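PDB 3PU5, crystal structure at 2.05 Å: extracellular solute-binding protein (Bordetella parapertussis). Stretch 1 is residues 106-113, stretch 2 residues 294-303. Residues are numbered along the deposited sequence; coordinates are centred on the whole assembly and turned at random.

Stretch 1 (106-113) SLYDYSSV
Stretch 2, residues 294-303: LPSIDSVQLV

Both stretches belong to one chain, and touching residues lie at least 183 positions apart in sequence. Stretch 1 is strand at 106-107, loop through Tyr-110, and strand again from Ser-111. Stretch 2 is mainly extended, but Ile-297, Asp-298 and Ser-299 have helical phi/psi (-57/-32, -80/-23, -93/-25). In register, Tyr-110 CA lies 9.0 Å from Ile-297 CA, and Ser-112 CA lies 7.5 Å from Val-300 CA. The contact buries 293 Å², both sides summed.

One hydrogen bond crosses the contact. Tyr-110 OH donates to Pro-295 O at 3.1 Å, and this oxygen lies at the ring edge, near its plane. The tyrosine has chi1 66° (p) and chi2 85°, and its CA-to-CB bond points toward stretch 2. Tyr-110 OH also comes within 3.4 Å of Ile-297 N, but the angle is too poor for a hydrogen bond.

Apolar side chains also pack against this ring. Tyr-110 CE1 is 3.8 Å from Val-300 CG1, while Val-300 CG2 lies over one face; Val-300 has chi1 -63° (m). Tyr-110 CE2 is 4.2 Å from Ile-297 CG1, with Ile-297 extended (t, t). A separate apolar contact joins Leu-107 CD2 to Leu-302 CD2 at 3.8 Å. Leu-302 is m, p; Leu-107 has chi1 -91°, between wells, and chi2 73°.

Two residues on from Tyr-110, in the strand, the CA-to-CB bond of Ser-112 (chi1 m) points toward stretch 2. Ser-112 OG makes van der Waals contact with Pro-295 CG at 3.5 Å and Val-300 CG1 at 3.8 Å; this hydroxyl is hydrogen-bonded elsewhere in the structure.

Local hydrogen bonds brace the turn in stretch 2. Ser-296 O accepts from Ser-299 N at 3.0 Å and from Ser-299 OG (chi1 p) at 3.0 Å. The bond from Val-300 N to Ser-296 O, 3.3 Å, is weak.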

# COMPACT_ATOMS: atom_id res chain seq x y z
N SER A 106 2.94 11.98 -4.34
CA SER A 106 3.80 10.83 -4.08
C SER A 106 3.20 9.92 -3.02
O SER A 106 2.60 10.40 -2.06
CB SER A 106 5.17 11.31 -3.61
OG SER A 106 6.01 10.20 -3.34
N LEU A 107 3.35 8.61 -3.18
CA LEU A 107 3.08 7.71 -2.08
C LEU A 107 3.96 8.16 -0.91
O LEU A 107 5.05 8.68 -1.13
CB LEU A 107 3.39 6.25 -2.45
CG LEU A 107 2.26 5.40 -3.04
CD1 LEU A 107 1.96 5.84 -4.46
CD2 LEU A 107 2.60 3.91 -2.99
N TYR A 108 3.47 8.00 0.32
CA TYR A 108 4.28 8.38 1.48
C TYR A 108 4.57 7.24 2.45
O TYR A 108 5.19 7.44 3.49
CB TYR A 108 3.73 9.62 2.21
CG TYR A 108 2.37 9.51 2.90
CD1 TYR A 108 2.28 9.28 4.28
CD2 TYR A 108 1.19 9.74 2.20
CE1 TYR A 108 1.04 9.23 4.93
CE2 TYR A 108 -0.06 9.69 2.84
CZ TYR A 108 -0.12 9.44 4.20
OH TYR A 108 -1.35 9.40 4.82
N ASP A 109 4.11 6.04 2.08
CA ASP A 109 4.62 4.79 2.64
C ASP A 109 4.20 3.68 1.68
O ASP A 109 3.39 3.91 0.78
CB ASP A 109 4.13 4.54 4.08
CG ASP A 109 2.65 4.16 4.17
OD1 ASP A 109 2.27 3.11 3.63
OD2 ASP A 109 1.86 4.91 4.79
N TYR A 110 4.77 2.49 1.83
CA TYR A 110 4.26 1.35 1.07
C TYR A 110 4.13 0.12 1.96
O TYR A 110 5.00 -0.15 2.80
CB TYR A 110 5.07 1.10 -0.23
CG TYR A 110 6.51 0.65 -0.03
CD1 TYR A 110 6.81 -0.69 0.17
CD2 TYR A 110 7.56 1.57 -0.04
CE1 TYR A 110 8.12 -1.10 0.35
CE2 TYR A 110 8.88 1.16 0.15
CZ TYR A 110 9.14 -0.18 0.35
OH TYR A 110 10.44 -0.61 0.54
N SER A 111 3.01 -0.59 1.83
CA SER A 111 2.87 -1.91 2.43
C SER A 111 2.84 -2.92 1.30
O SER A 111 2.36 -2.61 0.21
CB SER A 111 1.60 -2.02 3.29
OG SER A 111 0.43 -1.90 2.50
N SER A 112 3.38 -4.12 1.55
CA SER A 112 3.70 -5.05 0.47
C SER A 112 3.03 -6.41 0.61
O SER A 112 3.18 -7.07 1.64
CB SER A 112 5.22 -5.27 0.38
OG SER A 112 5.88 -4.04 0.22
N VAL A 113 2.32 -6.83 -0.43
CA VAL A 113 1.77 -8.17 -0.47
C VAL A 113 2.83 -9.16 -0.96
O VAL A 113 3.38 -9.01 -2.05
CB VAL A 113 0.52 -8.27 -1.36
CG1 VAL A 113 -0.03 -9.70 -1.34
CG2 VAL A 113 -0.54 -7.28 -0.89
N LEU A 294 12.05 -6.48 5.60
CA LEU A 294 11.31 -5.54 4.78
C LEU A 294 11.80 -5.65 3.34
O LEU A 294 13.00 -5.63 3.09
CB LEU A 294 11.53 -4.12 5.28
CG LEU A 294 10.51 -3.11 4.77
CD1 LEU A 294 9.21 -3.33 5.52
CD2 LEU A 294 11.03 -1.70 4.98
N PRO A 295 10.86 -5.76 2.38
CA PRO A 295 11.30 -5.86 0.98
C PRO A 295 11.97 -4.56 0.53
O PRO A 295 11.54 -3.48 0.93
CB PRO A 295 9.99 -6.07 0.21
CG PRO A 295 8.94 -5.41 1.11
CD PRO A 295 9.39 -5.79 2.51
N SER A 296 13.01 -4.69 -0.29
CA SER A 296 13.79 -3.55 -0.74
C SER A 296 12.96 -2.54 -1.52
O SER A 296 12.10 -2.90 -2.33
CB SER A 296 14.95 -4.04 -1.63
OG SER A 296 15.68 -2.94 -2.12
N ILE A 297 13.24 -1.26 -1.29
CA ILE A 297 12.55 -0.18 -1.96
C ILE A 297 12.68 -0.33 -3.48
O ILE A 297 11.76 0.02 -4.23
CB ILE A 297 13.08 1.20 -1.49
CG1 ILE A 297 12.24 2.36 -2.04
CG2 ILE A 297 14.56 1.38 -1.86
CD1 ILE A 297 12.65 3.72 -1.47
N ASP A 298 13.81 -0.88 -3.92
CA ASP A 298 14.08 -1.03 -5.34
C ASP A 298 13.38 -2.22 -5.97
O ASP A 298 13.16 -2.24 -7.17
CB ASP A 298 15.59 -1.16 -5.58
CG ASP A 298 16.36 0.02 -5.03
OD1 ASP A 298 17.37 -0.19 -4.33
OD2 ASP A 298 15.93 1.17 -5.30
N SER A 299 13.02 -3.20 -5.16
CA SER A 299 12.47 -4.45 -5.67
C SER A 299 10.94 -4.50 -5.77
O SER A 299 10.40 -5.27 -6.56
CB SER A 299 12.96 -5.63 -4.82
OG SER A 299 12.34 -5.59 -3.54
N VAL A 300 10.24 -3.71 -4.96
CA VAL A 300 8.78 -3.84 -4.89
C VAL A 300 8.12 -3.37 -6.18
O VAL A 300 8.62 -2.47 -6.84
CB VAL A 300 8.16 -3.11 -3.66
CG1 VAL A 300 8.67 -3.73 -2.35
CG2 VAL A 300 8.43 -1.61 -3.70
N GLN A 301 6.99 -3.98 -6.51
CA GLN A 301 6.27 -3.67 -7.75
C GLN A 301 4.98 -2.93 -7.45
O GLN A 301 4.21 -3.33 -6.57
CB GLN A 301 5.94 -4.97 -8.50
CG GLN A 301 7.16 -5.79 -8.87
CD GLN A 301 8.05 -5.11 -9.89
OE1 GLN A 301 7.61 -4.80 -10.99
NE2 GLN A 301 9.30 -4.86 -9.51
N LEU A 302 4.75 -1.85 -8.19
CA LEU A 302 3.53 -1.08 -8.06
C LEU A 302 2.76 -1.14 -9.36
O LEU A 302 3.33 -0.95 -10.44
CB LEU A 302 3.84 0.39 -7.73
CG LEU A 302 4.39 0.67 -6.33
CD1 LEU A 302 5.87 0.32 -6.26
CD2 LEU A 302 4.18 2.13 -6.00
N VAL A 303 1.46 -1.41 -9.27
CA VAL A 303 0.62 -1.48 -10.45
C VAL A 303 -0.03 -0.13 -10.73
O VAL A 303 -0.49 0.55 -9.81
CB VAL A 303 -0.45 -2.56 -10.29
CG1 VAL A 303 -1.25 -2.72 -11.58
CG2 VAL A 303 0.20 -3.89 -9.88